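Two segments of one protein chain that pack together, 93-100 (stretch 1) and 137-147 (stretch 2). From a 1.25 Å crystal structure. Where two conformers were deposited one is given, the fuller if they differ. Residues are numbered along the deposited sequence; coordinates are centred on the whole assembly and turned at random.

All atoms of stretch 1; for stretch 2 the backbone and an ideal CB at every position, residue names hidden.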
# COMPACT_ATOMS: atom_id res chain seq x y z
N GLY A 93 4.33 -22.07 7.68
CA GLY A 93 4.39 -21.48 8.98
C GLY A 93 5.24 -20.27 9.07
O GLY A 93 5.98 -19.99 8.13
N THR A 94 5.15 -19.57 10.17
CA THR A 94 5.90 -18.33 10.45
C THR A 94 7.38 -18.54 10.49
O THR A 94 7.81 -19.60 10.97
CB THR A 94 5.37 -17.73 11.75
OG1 THR A 94 4.02 -17.38 11.51
CG2 THR A 94 6.16 -16.50 12.21
N VAL A 95 8.13 -17.61 9.91
CA VAL A 95 9.58 -17.60 9.99
C VAL A 95 10.00 -16.27 10.61
O VAL A 95 9.62 -15.20 10.10
CB VAL A 95 10.20 -17.78 8.62
CG1 VAL A 95 11.73 -17.80 8.68
CG2 VAL A 95 9.74 -19.04 7.86
N VAL A 96 10.75 -16.34 11.69
CA VAL A 96 11.35 -15.16 12.39
C VAL A 96 12.84 -15.16 12.14
O VAL A 96 13.48 -16.19 12.39
CB VAL A 96 11.02 -15.14 13.88
CG1 VAL A 96 11.64 -13.89 14.54
CG2 VAL A 96 9.53 -15.24 14.13
N VAL A 97 13.37 -14.01 11.71
CA VAL A 97 14.77 -13.88 11.34
C VAL A 97 15.37 -12.75 12.18
O VAL A 97 15.05 -11.61 11.99
CB VAL A 97 14.98 -13.62 9.81
CG1 VAL A 97 16.43 -13.47 9.51
CG2 VAL A 97 14.32 -14.72 8.99
N GLY A 98 16.29 -13.10 13.07
CA GLY A 98 16.96 -12.18 13.90
C GLY A 98 18.00 -11.37 13.20
O GLY A 98 18.26 -10.21 13.57
N ASP A 99 18.61 -11.97 12.18
CA ASP A 99 19.68 -11.33 11.42
C ASP A 99 19.73 -11.88 10.00
O ASP A 99 20.16 -13.01 9.77
CB ASP A 99 21.03 -11.55 12.11
CG ASP A 99 22.18 -10.93 11.35
OD1 ASP A 99 21.94 -10.38 10.26
OD2 ASP A 99 23.32 -10.99 11.85
N VAL A 100 19.28 -11.07 9.05
CA VAL A 100 19.10 -11.50 7.68
C VAL A 100 20.40 -12.01 7.06
O VAL A 100 20.38 -12.84 6.17
CB VAL A 100 18.39 -10.49 6.78
CG1 VAL A 100 16.99 -10.18 7.34
CG2 VAL A 100 19.28 -9.29 6.53
N UNK A 137 16.82 -2.65 12.35
CA UNK A 137 17.47 -3.05 13.62
C UNK A 137 17.63 -4.57 13.60
O UNK A 137 16.79 -5.26 12.99
CB UNK A 137 16.66 -2.60 14.84
N UNK A 138 18.67 -5.11 14.23
CA UNK A 138 18.78 -6.55 14.47
C UNK A 138 17.70 -6.97 15.47
O UNK A 138 17.40 -6.26 16.39
CB UNK A 138 20.17 -6.92 14.99
N UNK A 139 17.19 -8.20 15.31
CA UNK A 139 16.31 -8.84 16.31
C UNK A 139 15.17 -7.94 16.69
O UNK A 139 14.72 -7.98 17.85
CB UNK A 139 17.10 -9.22 17.57
N UNK A 140 14.54 -7.27 15.72
CA UNK A 140 13.37 -6.47 16.04
C UNK A 140 12.15 -7.35 16.28
O UNK A 140 11.19 -6.90 16.92
CB UNK A 140 13.09 -5.47 14.92
N UNK A 141 12.14 -8.55 15.74
CA UNK A 141 10.99 -9.42 15.77
C UNK A 141 11.29 -10.67 16.60
O UNK A 141 12.36 -11.28 16.48
CB UNK A 141 10.57 -9.80 14.35
N UNK A 142 10.36 -11.00 17.50
CA UNK A 142 10.54 -12.09 18.39
C UNK A 142 9.22 -12.84 18.59
O UNK A 142 8.30 -12.75 17.78
CB UNK A 142 11.10 -11.59 19.72
N UNK A 143 9.15 -13.64 19.67
CA UNK A 143 7.99 -14.46 19.90
C UNK A 143 6.68 -13.65 20.08
O UNK A 143 5.60 -14.14 19.78
CB UNK A 143 8.24 -15.33 21.13
N UNK A 144 6.81 -12.45 20.59
CA UNK A 144 5.63 -11.58 20.73
C UNK A 144 5.06 -11.25 19.36
O UNK A 144 3.86 -11.33 19.11
CB UNK A 144 5.98 -10.29 21.48
N UNK A 145 5.96 -10.88 18.43
CA UNK A 145 5.49 -10.60 17.06
C UNK A 145 4.89 -11.86 16.40
O UNK A 145 3.90 -11.82 15.75
CB UNK A 145 6.64 -10.07 16.21
N UNK A 146 5.56 -13.01 16.60
CA UNK A 146 5.04 -14.24 15.99
C UNK A 146 3.65 -14.50 16.52
O UNK A 146 2.74 -14.87 15.77
CB UNK A 146 5.95 -15.43 16.27
N UNK A 147 3.43 -14.40 17.83
CA UNK A 147 2.12 -14.68 18.41
C UNK A 147 1.05 -13.73 17.84
O UNK A 147 0.01 -14.17 17.34
CB UNK A 147 2.18 -14.56 19.93

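Position 137 has its CA-to-CB bond directed away from stretch 1, with nothing of that stretch within 5.5 Å of the ideal CB, so the contact sets no demand; the residue is His137.

At position 138 the bond points sideways, and the ideal CB lies 4.1 Å from Gly98 O. A side chain long enough to turn back could cover Gly98 and Asp99; leucine, methionine or a longer polar chain would all serve. Leu138, with chi1 m and chi2 t, brings CD2 3.7 Å from Gly98 O and 3.5 Å from Asp99 CG, an apolar cover without hydrogen bonding.

Position 139 has phi/psi of 51/43, a left-handed conformation that glycine, asparagine or aspartate adopts most easily, though others can. The main chain makes the key contact: its N donates to Gly98 O at 2.9 Å with an N-H...acceptor angle of 151°. Proline could not make this bond. Ala139 points its small side chain sideways.

Position 140 also points sideways, with no neighbour from stretch 1, leaving the choice open. Gln140 leads its end away.

At position 141 the bond points toward stretch 1, and the ideal CB is 4.2 Å from Val96 CG1, so an apolar side chain would extend the contact with that methyl, though any CB would touch it; valine, leucine or an aromatic would fit. In Phe141, chi1 is m and the ring leads away from stretch 1, while CB remains 4.2 Å from Val96 CG1. Its carbonyl O comes closer, 3.3 Å from the same CG1.

Position 142 points away and directly precedes the helix, where aspartate, asparagine, serine or threonine would suit. Asp142 is the N-cap: Asp142 OD1 accepts from the backbone N of position 144 at 2.9 Å.

Position 143 points away and 144 is out of reach, with nothing of stretch 1 within 5.5 Å of either ideal CB, so any helix-compatible residue would serve; they are Glu143 and Thr144. Position 145 points toward stretch 1 without reaching it, but its ideal CB lies 4.0 Å from Asp142 N, a donor within range of aspartate, glutamate or glutamine. Asp145 OD2 accepts from Asp142 N at 2.9 Å (162°).

At position 146 the ideal CB points toward stretch 1, 4.2 Å from both Val96 CG2 and Thr94 CG2, favouring a small apolar group. Ala146 CB lies 4.1 Å from Val96 CG2 and 4.2 Å from Thr94 CG2. A water bridges nearby, 2.8 Å from Thr94 OG1 and donating to Ala146 O at 2.8 Å.

Position 147 is out of reach, so any helix-compatible residue would suit; it is Leu147.

Stretch 2 (137-147) HLAQFDETDAL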
# COMPACT_ATOMS: atom_id res chain seq x y z
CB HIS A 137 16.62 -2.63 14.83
CG HIS A 137 16.23 -1.20 14.81
ND1 HIS A 137 17.10 -0.20 14.45
CD2 HIS A 137 15.04 -0.61 15.03
CE1 HIS A 137 16.48 0.96 14.50
NE2 HIS A 137 15.21 0.74 14.81
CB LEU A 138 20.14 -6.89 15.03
CG LEU A 138 21.27 -6.87 14.05
CD1 LEU A 138 22.62 -6.82 14.76
CD2 LEU A 138 21.23 -8.01 13.08
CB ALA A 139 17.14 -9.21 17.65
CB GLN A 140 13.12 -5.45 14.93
CG GLN A 140 12.13 -4.39 15.39
CD GLN A 140 12.65 -3.54 16.55
OE1 GLN A 140 13.84 -3.24 16.56
NE2 GLN A 140 11.80 -3.20 17.53
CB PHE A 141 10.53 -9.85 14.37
CG PHE A 141 10.34 -8.67 13.46
CD1 PHE A 141 9.21 -7.90 13.55
CD2 PHE A 141 11.33 -8.30 12.55
CE1 PHE A 141 9.08 -6.80 12.71
CE2 PHE A 141 11.17 -7.20 11.76
CZ PHE A 141 10.03 -6.44 11.82
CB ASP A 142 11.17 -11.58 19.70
CG ASP A 142 10.28 -10.72 20.51
OD1 ASP A 142 9.08 -10.62 20.22
OD2 ASP A 142 10.75 -10.10 21.48
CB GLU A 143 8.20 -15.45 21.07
CG GLU A 143 8.18 -14.86 22.43
CD GLU A 143 9.50 -14.26 22.87
OE1 GLU A 143 10.44 -14.19 22.06
OE2 GLU A 143 9.54 -13.81 24.08
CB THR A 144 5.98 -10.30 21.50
OG1 THR A 144 6.40 -10.67 22.82
CG2 THR A 144 4.87 -9.34 21.61
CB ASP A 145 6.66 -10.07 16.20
CG ASP A 145 7.24 -8.87 16.84
OD1 ASP A 145 6.70 -7.72 16.69
OD2 ASP A 145 8.31 -8.99 17.51
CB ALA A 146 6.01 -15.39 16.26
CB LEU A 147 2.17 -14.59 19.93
CG LEU A 147 0.85 -14.94 20.64
CD1 LEU A 147 0.74 -16.48 20.69
CD2 LEU A 147 0.83 -14.36 22.08
O HOH W 1 2.76 -16.97 13.99
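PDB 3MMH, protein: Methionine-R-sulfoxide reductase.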